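Local structure of putative Zn-dependent Alcohol Dehydrogenase (Rhodobacter sphaeroides, 3IV6) at residues A[155-166]-A[185-194]. The protein binds S-adenosylmethionine in a Rossmann-like domain and is probably a methyltransferase, its substrate unknown. Numbering follows the deposited sequence.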
loop_
_atom_site.group_PDB
_atom_site.type_symbol
_atom_site.label_atom_id
_atom_site.label_comp_id
_atom_site.label_asym_id
_atom_site.label_seq_id
_atom_site.Cartn_x
_atom_site.Cartn_y
_atom_site.Cartn_z
ATOM N N ILE A 155 -11.333 -4.328 12.162
ATOM C CA ILE A 155 -12.554 -3.749 11.648
ATOM C C ILE A 155 -13.352 -4.705 10.760
ATOM O O ILE A 155 -14.560 -4.548 10.600
ATOM C CB ILE A 155 -12.326 -2.457 10.858
ATOM C CG1 ILE A 155 -13.696 -1.901 10.444
ATOM C CG2 ILE A 155 -11.511 -2.739 9.627
ATOM C CD1 ILE A 155 -13.694 -0.522 9.813
ATOM N N ASP A 156 -12.696 -5.683 10.165
ATOM C CA ASP A 156 -13.418 -6.553 9.252
ATOM C C ASP A 156 -14.341 -7.401 10.087
ATOM O O ASP A 156 -15.505 -7.600 9.737
ATOM C CB ASP A 156 -12.470 -7.448 8.433
ATOM C CG ASP A 156 -11.683 -6.673 7.359
ATOM O OD1 ASP A 156 -12.075 -5.514 7.081
ATOM O OD2 ASP A 156 -10.682 -7.228 6.809
ATOM N N LEU A 157 -13.802 -7.903 11.194
ATOM C CA LEU A 157 -14.562 -8.710 12.140
ATOM C C LEU A 157 -15.841 -7.956 12.683
ATOM O O LEU A 157 -16.926 -8.520 12.757
ATOM C CB LEU A 157 -13.627 -9.220 13.252
ATOM C CG LEU A 157 -12.405 -10.089 12.858
ATOM C CD1 LEU A 157 -11.453 -10.384 14.048
ATOM C CD2 LEU A 157 -12.803 -11.402 12.182
ATOM N N LYS A 158 -15.727 -6.682 13.030
ATOM C CA LYS A 158 -16.915 -5.926 13.356
ATOM C C LYS A 158 -17.823 -5.788 12.123
ATOM O O LYS A 158 -19.041 -5.846 12.251
ATOM C CB LYS A 158 -16.566 -4.545 13.910
ATOM C CG LYS A 158 -15.592 -4.571 15.085
ATOM C CD LYS A 158 -16.286 -4.458 16.445
ATOM C CE LYS A 158 -17.018 -5.749 16.814
ATOM N NZ LYS A 158 -17.603 -5.666 18.192
ATOM N N LEU A 159 -17.241 -5.613 10.937
ATOM C CA LEU A 159 -18.036 -5.487 9.715
ATOM C C LEU A 159 -18.895 -6.727 9.416
ATOM O O LEU A 159 -20.091 -6.609 9.117
ATOM C CB LEU A 159 -17.161 -5.171 8.507
ATOM C CG LEU A 159 -16.689 -3.728 8.330
ATOM C CD1 LEU A 159 -15.720 -3.657 7.169
ATOM C CD2 LEU A 159 -17.845 -2.773 8.117
ATOM N N ILE A 160 -18.283 -7.905 9.467
ATOM C CA ILE A 160 -19.032 -9.151 9.330
ATOM C C ILE A 160 -20.174 -9.217 10.378
ATOM O O ILE A 160 -21.331 -9.450 10.031
ATOM C CB ILE A 160 -18.110 -10.422 9.463
ATOM C CG1 ILE A 160 -16.814 -10.303 8.637
ATOM C CG2 ILE A 160 -18.858 -11.681 9.139
ATOM C CD1 ILE A 160 -16.994 -9.973 7.193
ATOM N N GLU A 161 -19.840 -9.004 11.649
ATOM C CA GLU A 161 -20.788 -9.168 12.752
ATOM C C GLU A 161 -21.978 -8.242 12.569
ATOM O O GLU A 161 -23.107 -8.711 12.419
ATOM C CB GLU A 161 -20.084 -8.921 14.107
ATOM C CG GLU A 161 -20.970 -8.783 15.368
ATOM C CD GLU A 161 -20.160 -8.688 16.696
ATOM O OE1 GLU A 161 -20.715 -8.167 17.697
ATOM O OE2 GLU A 161 -18.979 -9.132 16.743
ATOM N N TYR A 162 -21.702 -6.936 12.557
ATOM C CA TYR A 162 -22.720 -5.880 12.564
ATOM C C TYR A 162 -23.473 -5.727 11.222
ATOM O O TYR A 162 -24.443 -4.962 11.098
ATOM C CB TYR A 162 -22.082 -4.543 12.988
ATOM C CG TYR A 162 -21.460 -4.503 14.394
ATOM C CD1 TYR A 162 -21.694 -5.507 15.323
ATOM C CD2 TYR A 162 -20.640 -3.440 14.776
ATOM C CE1 TYR A 162 -21.137 -5.462 16.572
ATOM C CE2 TYR A 162 -20.078 -3.382 16.033
ATOM C CZ TYR A 162 -20.329 -4.396 16.934
ATOM O OH TYR A 162 -19.768 -4.350 18.200
ATOM N N GLY A 163 -23.018 -6.467 10.223
ATOM C CA GLY A 163 -23.637 -6.450 8.915
ATOM C C GLY A 163 -24.440 -7.710 8.669
ATOM O O GLY A 163 -25.290 -7.742 7.785
ATOM N N GLU A 164 -24.142 -8.745 9.448
ATOM C CA GLU A 164 -24.922 -9.968 9.503
ATOM C C GLU A 164 -26.229 -9.714 10.276
ATOM O O GLU A 164 -27.335 -9.997 9.798
ATOM C CB GLU A 164 -24.112 -11.026 10.239
ATOM C CG GLU A 164 -24.564 -12.438 10.011
ATOM C CD GLU A 164 -23.953 -13.021 8.752
ATOM O OE1 GLU A 164 -24.684 -13.103 7.735
ATOM O OE2 GLU A 164 -22.748 -13.393 8.784
ATOM N N GLN A 165 -26.084 -9.184 11.484
ATOM C CA GLN A 165 -27.222 -8.839 12.313
ATOM C C GLN A 165 -28.169 -7.929 11.550
ATOM O O GLN A 165 -29.362 -7.887 11.818
ATOM C CB GLN A 165 -26.750 -8.118 13.568
ATOM C CG GLN A 165 -26.061 -9.013 14.583
ATOM C CD GLN A 165 -25.506 -8.216 15.759
ATOM O OE1 GLN A 165 -25.633 -6.986 15.811
ATOM N NE2 GLN A 165 -24.875 -8.911 16.700
ATOM N N SER A 166 -27.616 -7.188 10.606
ATOM C CA SER A 166 -28.386 -6.251 9.815
ATOM C C SER A 166 -28.871 -6.919 8.509
ATOM O O SER A 166 -29.758 -6.428 7.809
ATOM C CB SER A 166 -27.513 -5.035 9.518
ATOM O OG SER A 166 -28.296 -3.925 9.142
ATOM N N ALA A 185 -21.638 -0.357 3.178
ATOM C CA ALA A 185 -22.150 -0.843 4.454
ATOM C C ALA A 185 -22.956 0.236 5.171
ATOM O O ALA A 185 -23.658 -0.044 6.142
ATOM C CB ALA A 185 -21.009 -1.329 5.332
ATOM N N GLY A 186 -22.848 1.469 4.687
ATOM C CA GLY A 186 -23.504 2.597 5.320
ATOM C C GLY A 186 -23.379 2.567 6.832
ATOM O O GLY A 186 -22.287 2.726 7.377
ATOM N N ASP A 187 -24.504 2.363 7.509
ATOM C CA ASP A 187 -24.594 2.625 8.941
ATOM C C ASP A 187 -23.742 1.641 9.736
ATOM O O ASP A 187 -23.345 1.922 10.867
ATOM C CB ASP A 187 -26.049 2.557 9.407
ATOM C CG ASP A 187 -26.192 2.765 10.901
ATOM O OD1 ASP A 187 -25.917 3.886 11.377
ATOM O OD2 ASP A 187 -26.579 1.806 11.602
ATOM N N VAL A 188 -23.465 0.487 9.137
ATOM C CA VAL A 188 -22.653 -0.536 9.784
ATOM C C VAL A 188 -21.210 -0.071 9.950
ATOM O O VAL A 188 -20.554 -0.391 10.942
ATOM C CB VAL A 188 -22.668 -1.855 8.990
ATOM C CG1 VAL A 188 -21.828 -2.909 9.694
ATOM C CG2 VAL A 188 -24.096 -2.343 8.800
ATOM N N LEU A 189 -20.721 0.686 8.973
ATOM C CA LEU A 189 -19.361 1.209 9.017
ATOM C C LEU A 189 -19.109 1.982 10.307
ATOM O O LEU A 189 -18.177 1.677 11.051
ATOM C CB LEU A 189 -19.093 2.106 7.807
ATOM C CG LEU A 189 -17.633 2.492 7.557
ATOM C CD1 LEU A 189 -16.757 1.251 7.471
ATOM C CD2 LEU A 189 -17.506 3.331 6.296
ATOM N N ASP A 190 -19.946 2.981 10.566
ATOM C CA ASP A 190 -19.830 3.783 11.779
ATOM C C ASP A 190 -19.649 2.899 13.008
ATOM O O ASP A 190 -18.815 3.180 13.868
ATOM C CB ASP A 190 -21.060 4.676 11.949
ATOM C CG ASP A 190 -21.313 5.557 10.742
ATOM O OD1 ASP A 190 -21.088 5.090 9.606
ATOM O OD2 ASP A 190 -21.737 6.716 10.929
ATOM N N ARG A 191 -20.436 1.831 13.084
ATOM C CA ARG A 191 -20.496 1.008 14.286
ATOM C C ARG A 191 -19.235 0.167 14.443
ATOM O O ARG A 191 -18.895 -0.262 15.547
ATOM C CB ARG A 191 -21.731 0.105 14.255
ATOM C CG ARG A 191 -22.071 -0.528 15.594
ATOM C CD ARG A 191 -23.572 -0.707 15.755
ATOM N NE ARG A 191 -23.940 -2.110 15.922
ATOM C CZ ARG A 191 -24.619 -2.817 15.023
ATOM N NH1 ARG A 191 -25.007 -2.253 13.888
ATOM N NH2 ARG A 191 -24.909 -4.089 15.260
ATOM N N ALA A 192 -18.543 -0.068 13.333
ATOM C CA ALA A 192 -17.469 -1.052 13.292
ATOM C C ALA A 192 -16.105 -0.386 13.439
ATOM O O ALA A 192 -15.107 -1.049 13.721
ATOM C CB ALA A 192 -17.534 -1.855 12.002
ATOM N N LEU A 193 -16.070 0.929 13.244
ATOM C CA LEU A 193 -14.818 1.675 13.279
ATOM C C LEU A 193 -14.017 1.351 14.536
ATOM O O LEU A 193 -14.560 1.324 15.640
ATOM C CB LEU A 193 -15.089 3.179 13.202
ATOM C CG LEU A 193 -15.353 3.749 11.807
ATOM C CD1 LEU A 193 -15.606 5.248 11.878
ATOM C CD2 LEU A 193 -14.194 3.440 10.871
ATOM N N VAL A 194 -12.722 1.104 14.360
ATOM C CA VAL A 194 -11.833 0.840 15.484
ATOM C C VAL A 194 -10.729 1.887 15.572
ATOM O O VAL A 194 -10.517 2.661 14.637
ATOM C CB VAL A 194 -11.195 -0.559 15.383
ATOM C CG1 VAL A 194 -12.273 -1.631 15.334
ATOM C CG2 VAL A 194 -10.294 -0.641 14.160
#
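Ala192 CB packs against Lys158 CB, 3.4 Å away, in the close-packed middle of this contact. On its other flank Leu159 CD2 is 4.0 Å from Ala192 CB. Leu159 CD2 also reaches Leu189 CD1 and Val188 CG1. Val188 packs against the next turn, with CG1 3.7 Å from Tyr162 CB and CG2 against the Tyr162 carbonyl. At the other end, Ile155 CG1 stands anti to the backbone N (chi1 -177°), which brings it 3.7 Å from Ala192 O. The extended chain then takes Ile155 CD1 on to Leu193 CD2. The two helix segments cross with 133° between their N-to-C directions, their axes 8.8 Å apart at closest approach. They lie outside the seven-stranded sheet, whose 3-2-1-4-5-7-6 order is that of class I S-adenosylmethionine-dependent methyltransferases. Phe180 and Phe182 also touch Leu159, and Tyr208 of helix 201-210 touches Ile155 and Leu193. The outer side is looser and more polar. Here the Arg191 guanidinium lies flat over one face of the Tyr162 ring, the planes 14° apart. This cation-pi contact is off-centre: the guanidinium is shifted toward Tyr162 CG and CB, while Arg191 CG lies against Tyr162 CD2. Replacing Tyr162 with an alanine would probably leave the Arg191 guanidinium without its flat stacking surface and freer to turn. Gln165 OE1 lies at the guanidinium edge, 3.0 Å from Arg191 NH2, but the angle is too poor for a hydrogen bond.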